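Local coordinates for protein dITP/XTP pyrophosphatase (Coxiella burnetii, PDB 3TQU) that probably hydrolyses the non-canonical purine nucleotides XTP, dITP and ITP to monophosphates and diphosphate, clearing them from the nucleotide pool, at residues S120-I125 with H140-G145. Sequence-based numbering, arbitrary orientation.
Sequences SFHCVI and HGVWEG
Two imidazoles joined nitrogen to nitrogen across an antiparallel hairpin show how one strand pair can carry a face that joins two histidines and a face that pairs F121 with W143. H122 ND1 lies 3.0 Å from H140 NE2 in a nearly straight hydrogen bond (169°), in which either ring could be the donor. The rings meet rim to rim with planes at 50°. H140 reaches its partner because CG is anti to the backbone N (chi1 -174°), swinging the ring back over the neighbouring strand, where V124 CG2 makes a CH-pi contact 4.0 Å from the ring centroid. V142 CG2 lies alongside H122, 3.6 Å from ND1. On the reverse face F121 and W143 point the same way, and F121 CD2 lies 3.9 Å from W143 CE3. Reciprocal N-H...O bonds, F121 with W143 and C123 with G141, set these two faces. Farther out, T76 OG1 on strand 68-77 bonds H122 NE2, and A135 of the second subunit packs on both histidines. F121 stacks on H185, a predicted substrate-binding residue, so the F121 face probably helps shape the nucleotide site. With both ring nitrogens of H122 bonded, its rotation is fixed; the histidine bond needs exactly one proton-bearing nitrogen, probably disfavouring protonation of both.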
loop_
_atom_site.group_PDB
_atom_site.type_symbol
_atom_site.label_atom_id
_atom_site.label_comp_id
_atom_site.label_asym_id
_atom_site.label_seq_id
_atom_site.Cartn_x
_atom_site.Cartn_y
_atom_site.Cartn_z
ATOM N N SER A 120 7.655 -10.596 12.725
ATOM C CA SER A 120 6.366 -9.933 12.613
ATOM C C SER A 120 5.475 -10.678 11.634
ATOM O O SER A 120 5.953 -11.208 10.627
ATOM C CB SER A 120 6.541 -8.489 12.141
ATOM O OG SER A 120 7.433 -7.783 12.982
ATOM N N PHE A 121 4.185 -10.738 11.952
ATOM C CA PHE A 121 3.172 -11.182 11.003
ATOM C C PHE A 121 2.619 -9.950 10.305
ATOM O O PHE A 121 2.397 -8.921 10.949
ATOM C CB PHE A 121 2.020 -11.884 11.723
ATOM C CG PHE A 121 2.180 -13.372 11.835
ATOM C CD1 PHE A 121 2.305 -14.156 10.701
ATOM C CD2 PHE A 121 2.165 -13.989 13.075
ATOM C CE1 PHE A 121 2.440 -15.530 10.802
ATOM C CE2 PHE A 121 2.297 -15.365 13.182
ATOM C CZ PHE A 121 2.435 -16.133 12.043
ATOM N N HIS A 122 2.387 -10.057 9.001
ATOM C CA HIS A 122 1.829 -8.952 8.231
ATOM C C HIS A 122 0.570 -9.388 7.506
ATOM O O HIS A 122 0.509 -10.492 6.960
ATOM C CB HIS A 122 2.839 -8.442 7.201
ATOM C CG HIS A 122 4.075 -7.860 7.803
ATOM N ND1 HIS A 122 4.264 -6.501 7.946
ATOM C CD2 HIS A 122 5.187 -8.449 8.303
ATOM C CE1 HIS A 122 5.440 -6.280 8.505
ATOM N NE2 HIS A 122 6.020 -7.445 8.732
ATOM N N CYS A 123 -0.431 -8.513 7.494
ATOM C CA CYS A 123 -1.607 -8.714 6.662
ATOM C C CYS A 123 -1.893 -7.444 5.879
ATOM O O CYS A 123 -2.121 -6.383 6.464
ATOM C CB CYS A 123 -2.827 -9.080 7.502
ATOM S SG CYS A 123 -4.351 -9.193 6.528
ATOM N N VAL A 124 -1.876 -7.551 4.556
ATOM C CA VAL A 124 -2.162 -6.403 3.710
ATOM C C VAL A 124 -3.420 -6.682 2.910
ATOM O O VAL A 124 -3.486 -7.655 2.159
ATOM C CB VAL A 124 -1.001 -6.094 2.745
ATOM C CG1 VAL A 124 -1.331 -4.862 1.890
ATOM C CG2 VAL A 124 0.291 -5.879 3.518
ATOM N N ILE A 125 -4.416 -5.825 3.094
ATOM C CA ILE A 125 -5.683 -5.930 2.390
ATOM C C ILE A 125 -5.743 -4.852 1.321
ATOM O O ILE A 125 -5.393 -3.696 1.571
ATOM C CB ILE A 125 -6.868 -5.750 3.367
ATOM C CG1 ILE A 125 -6.879 -6.886 4.390
ATOM C CG2 ILE A 125 -8.194 -5.686 2.615
ATOM C CD1 ILE A 125 -7.943 -6.746 5.463
ATOM N N HIS A 140 -2.847 -2.150 6.205
ATOM C CA HIS A 140 -1.671 -2.935 6.555
ATOM C C HIS A 140 -1.589 -3.210 8.055
ATOM O O HIS A 140 -1.279 -2.318 8.844
ATOM C CB HIS A 140 -0.402 -2.230 6.066
ATOM C CG HIS A 140 0.847 -3.036 6.249
ATOM N ND1 HIS A 140 2.058 -2.659 5.708
ATOM C CD2 HIS A 140 1.074 -4.194 6.912
ATOM C CE1 HIS A 140 2.977 -3.551 6.033
ATOM N NE2 HIS A 140 2.406 -4.494 6.762
ATOM N N GLY A 141 -1.864 -4.454 8.438
ATOM C CA GLY A 141 -1.799 -4.865 9.830
ATOM C C GLY A 141 -0.467 -5.516 10.156
ATOM O O GLY A 141 0.034 -6.348 9.391
ATOM N N VAL A 142 0.108 -5.135 11.291
ATOM C CA VAL A 142 1.396 -5.667 11.711
ATOM C C VAL A 142 1.339 -6.178 13.144
ATOM O O VAL A 142 0.877 -5.483 14.048
ATOM C CB VAL A 142 2.518 -4.610 11.594
ATOM C CG1 VAL A 142 3.837 -5.178 12.104
ATOM C CG2 VAL A 142 2.656 -4.141 10.156
ATOM N N TRP A 143 1.822 -7.399 13.341
ATOM C CA TRP A 143 1.825 -8.026 14.653
ATOM C C TRP A 143 3.256 -8.425 15.003
ATOM O O TRP A 143 3.816 -9.334 14.394
ATOM C CB TRP A 143 0.914 -9.256 14.627
ATOM C CG TRP A 143 0.524 -9.783 15.970
ATOM C CD1 TRP A 143 0.599 -9.128 17.168
ATOM C CD2 TRP A 143 -0.010 -11.083 16.255
ATOM N NE1 TRP A 143 0.141 -9.941 18.179
ATOM C CE2 TRP A 143 -0.235 -11.144 17.645
ATOM C CE3 TRP A 143 -0.320 -12.197 15.469
ATOM C CZ2 TRP A 143 -0.754 -12.281 18.266
ATOM C CZ3 TRP A 143 -0.835 -13.325 16.088
ATOM C CH2 TRP A 143 -1.045 -13.358 17.473
ATOM N N GLU A 144 3.849 -7.737 15.978
ATOM C CA GLU A 144 5.243 -7.977 16.363
ATOM C C GLU A 144 5.389 -9.031 17.462
ATOM O O GLU A 144 4.645 -9.029 18.441
ATOM C CB GLU A 144 5.902 -6.670 16.817
ATOM C CG GLU A 144 5.822 -5.544 15.797
ATOM C CD GLU A 144 6.464 -4.262 16.295
ATOM O OE1 GLU A 144 7.013 -4.270 17.416
ATOM O OE2 GLU A 144 6.419 -3.247 15.569
ATOM N N GLY A 145 6.358 -9.924 17.301
ATOM C CA GLY A 145 6.630 -10.934 18.306
ATOM C C GLY A 145 8.031 -11.500 18.197
ATOM O O GLY A 145 8.944 -10.832 17.714
#